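Inorganic pyrophosphatase (Helicobacter pylori, PDB 2BQY) catalyses the magnesium-dependent hydrolysis of inorganic pyrophosphate to two phosphate ions, working as a homohexamer. Local coordinates at the pyrophosphate 2- site. Numbering follows the deposited sequence.

The pyrophosphate 2- site. Residues 28, 54, 69, 96, 101, 103, 140-141. With POP (pyrophosphate 2-), chain B.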
ATOM      1  N   LYS A  28       9.889  13.408   5.035  1.00 40.69           N
ATOM      2  CA  LYS A  28      11.327  13.610   4.983  1.00 40.43           C
ATOM      3  C   LYS A  28      12.015  13.328   6.324  1.00 40.08           C
ATOM      4  O   LYS A  28      11.831  14.070   7.298  1.00 39.06           O
ATOM      5  CB  LYS A  28      11.628  15.045   4.537  1.00 42.23           C
ATOM      6  CG  LYS A  28      13.066  15.485   4.767  1.00 42.59           C
ATOM      7  CD  LYS A  28      13.347  16.823   4.089  1.00 44.67           C
ATOM      8  CE  LYS A  28      14.724  17.370   4.475  1.00 42.32           C
ATOM      9  NZ  LYS A  28      15.828  16.432   4.135  1.00 42.24           N
ATOM     10  N   TYR A  54      16.015   9.193  -1.294  1.00 39.84           N
ATOM     11  CA  TYR A  54      16.887  10.285  -0.897  1.00 39.26           C
ATOM     12  C   TYR A  54      17.756   9.906   0.300  1.00 38.82           C
ATOM     13  O   TYR A  54      17.283   9.334   1.278  1.00 33.91           O
ATOM     14  CB  TYR A  54      16.050  11.514  -0.532  1.00 40.06           C
ATOM     15  CG  TYR A  54      16.885  12.775  -0.347  1.00 42.42           C
ATOM     16  CD1 TYR A  54      17.206  13.583  -1.431  1.00 45.45           C
ATOM     17  CD2 TYR A  54      17.373  13.144   0.915  1.00 38.31           C
ATOM     18  CE1 TYR A  54      17.987  14.724  -1.263  1.00 46.21           C
ATOM     19  CE2 TYR A  54      18.151  14.274   1.084  1.00 38.38           C
ATOM     20  CZ  TYR A  54      18.448  15.052  -0.004  1.00 42.46           C
ATOM     21  OH  TYR A  54      19.205  16.174   0.147  1.00 45.18           O
ATOM     22  N   ASP A  69      24.544  15.286  -0.208  1.00 42.60           N
ATOM     23  CA  ASP A  69      23.314  14.564  -0.467  1.00 41.51           C
ATOM     24  C   ASP A  69      23.372  13.820  -1.800  1.00 41.44           C
ATOM     25  O   ASP A  69      24.123  14.173  -2.714  1.00 40.08           O
ATOM     26  CB  ASP A  69      22.136  15.533  -0.488  1.00 42.50           C
ATOM     27  CG  ASP A  69      21.882  16.175   0.854  1.00 42.75           C
ATOM     28  OD1 ASP A  69      21.615  15.416   1.820  1.00 46.59           O
ATOM     29  OD2 ASP A  69      21.943  17.430   0.929  1.00 45.60           O
ATOM     30  N   ASP A  96      19.010  27.419  -3.079  1.00 42.05           N
ATOM     31  CA  ASP A  96      17.926  27.639  -2.133  1.00 43.20           C
ATOM     32  C   ASP A  96      18.238  28.764  -1.149  1.00 43.68           C
ATOM     33  O   ASP A  96      19.282  29.405  -1.224  1.00 44.07           O
ATOM     34  CB  ASP A  96      17.601  26.353  -1.371  1.00 41.96           C
ATOM     35  CG  ASP A  96      18.764  25.859  -0.532  1.00 44.16           C
ATOM     36  OD1 ASP A  96      19.626  26.680  -0.151  1.00 50.12           O
ATOM     37  OD2 ASP A  96      18.804  24.646  -0.230  1.00 41.33           O
ATOM     38  N   ASP A 101      23.138  24.471  -3.585  1.00 44.74           N
ATOM     39  CA  ASP A 101      22.959  23.096  -3.131  1.00 44.02           C
ATOM     40  C   ASP A 101      23.304  22.098  -4.247  1.00 43.68           C
ATOM     41  O   ASP A 101      22.954  22.275  -5.414  1.00 45.78           O
ATOM     42  CB  ASP A 101      21.514  22.888  -2.674  1.00 44.58           C
ATOM     43  CG  ASP A 101      21.319  21.584  -1.939  1.00 46.47           C
ATOM     44  OD1 ASP A 101      20.141  21.230  -1.705  1.00 47.36           O
ATOM     45  OD2 ASP A 101      22.331  20.929  -1.589  1.00 51.08           O
ATOM     46  N   LYS A 103      23.161  18.006  -5.396  1.00 41.09           N
ATOM     47  CA  LYS A 103      22.582  16.703  -5.114  1.00 40.14           C
ATOM     48  C   LYS A 103      23.032  15.655  -6.123  1.00 39.34           C
ATOM     49  O   LYS A 103      22.640  15.682  -7.287  1.00 38.47           O
ATOM     50  CB  LYS A 103      21.055  16.797  -5.082  1.00 40.48           C
ATOM     51  CG  LYS A 103      20.559  17.846  -4.109  1.00 42.93           C
ATOM     52  CD  LYS A 103      19.141  17.654  -3.737  1.00 40.83           C
ATOM     53  CE  LYS A 103      18.751  18.619  -2.618  1.00 42.56           C
ATOM     54  NZ  LYS A 103      19.709  18.589  -1.483  1.00 38.36           N
ATOM     55  N   TYR A 140       8.657  21.712  -4.422  1.00 39.07           N
ATOM     56  CA  TYR A 140       8.351  21.054  -3.156  1.00 40.70           C
ATOM     57  C   TYR A 140       8.503  21.939  -1.916  1.00 41.71           C
ATOM     58  O   TYR A 140       8.162  21.512  -0.804  1.00 43.42           O
ATOM     59  CB  TYR A 140       9.171  19.755  -2.997  1.00 40.29           C
ATOM     60  CG  TYR A 140      10.577  19.922  -2.452  1.00 41.25           C
ATOM     61  CD1 TYR A 140      11.465  20.846  -3.007  1.00 43.12           C
ATOM     62  CD2 TYR A 140      11.020  19.136  -1.392  1.00 40.68           C
ATOM     63  CE1 TYR A 140      12.764  20.984  -2.513  1.00 42.12           C
ATOM     64  CE2 TYR A 140      12.311  19.257  -0.889  1.00 40.38           C
ATOM     65  CZ  TYR A 140      13.186  20.181  -1.450  1.00 43.44           C
ATOM     66  OH  TYR A 140      14.476  20.285  -0.959  1.00 37.18           O
ATOM     67  N   LYS A 141       9.004  23.159  -2.104  1.00 41.84           N
ATOM     68  CA  LYS A 141       9.155  24.078  -0.977  1.00 41.08           C
ATOM     69  C   LYS A 141       8.397  25.378  -1.185  1.00 40.17           C
ATOM     70  O   LYS A 141       8.612  26.336  -0.471  1.00 38.18           O
ATOM     71  CB  LYS A 141      10.635  24.371  -0.696  1.00 43.52           C
ATOM     72  CG  LYS A 141      11.332  23.292   0.132  1.00 43.01           C
ATOM     73  CD  LYS A 141      12.547  23.819   0.872  1.00 43.76           C
ATOM     74  CE  LYS A 141      13.794  23.811   0.034  1.00 46.42           C
ATOM     75  NZ  LYS A 141      14.965  24.481   0.733  1.00 51.23           N
TER
HETATM   76  P1  POP B1174      16.461  21.405   2.668  1.00 66.56           P
HETATM   77  O1  POP B1174      15.087  21.612   3.360  1.00 60.20           O
HETATM   78  O2  POP B1174      17.732  21.703   3.597  1.00 54.13           O
HETATM   79  O3  POP B1174      16.550  22.209   1.330  1.00 58.00           O
HETATM   80  O   POP B1174      16.487  19.772   2.316  1.00 60.65           O
HETATM   81  P2  POP B1174      17.798  19.056   1.549  1.00 60.35           P
HETATM   82  O4  POP B1174      19.042  19.277   2.445  1.00 52.04           O
HETATM   83  O5  POP B1174      17.387  17.604   1.446  1.00 53.10           O
HETATM   84  O6  POP B1174      17.957  19.759   0.175  1.00 49.75           O
HETATM   85  O   HOH W   1      17.315  22.398  -1.666  1.00 57.37           O
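This is the active site of a soluble family I inorganic pyrophosphatase, with the substrate pyrophosphate bound among lysines, tyrosines and the acidic residues that bind magnesium in this family. Most of the ligand surface is buried by protein.

The P1 phosphate is held through O3. Lys141 NZ donates a hydrogen bond to POP O3 at 2.8 Å and forms a salt bridge with it. The Lys141 chain turns at chi3 (-85°), which brings its tip to this oxygen. On the way, Lys141 CG lies over one face of the Tyr140 ring, toward its rim. Tyr140 OH, the phenol oxygen, points toward the two phosphates but stays 3.6 Å from POP O3, so its contact is looser. A water also bonds to O3 and reaches O6 of the other phosphate. The same water meets Asp96 OD2 and Asp101 OD1, each at 3.1 Å, and so links the ligand to two carboxylates.

The bridging oxygen is neighboured loosely by the end of Lys28, with Lys28 CE 3.7 Å from POP O.

At P2, Lys103 NZ donates to POP O6 at 2.7 Å. Its chain is extended up to a bend at chi4 (-50°). Lys103 NZ also bonds to Asp101 OD1 at 2.7 Å, using the syn lone pair of that carboxylate, and to the phenol oxygen Tyr54 OH. Asp69 OD2 adds a longer salt bridge. These partners fix the amine beside O6, and the two carboxylates would be expected to favour its charged form. O5 sits over the face of the Tyr54 ring at its hydroxyl end, beside the C-O bond. Tyr54 OH is 2.7 Å from POP O5, a length that would allow a hydrogen bond, but the approach from above the ring makes it strained at best. Lys28, from strand 27-32, is extended through its first three torsions, then bent at chi4 (58°). This sets Lys28 NZ beside POP O5, in a weak hydrogen bond of 3.3 Å. The remaining P2 oxygen O4 lies toward the carboxylate of Asp69, a likely magnesium ligand in this family.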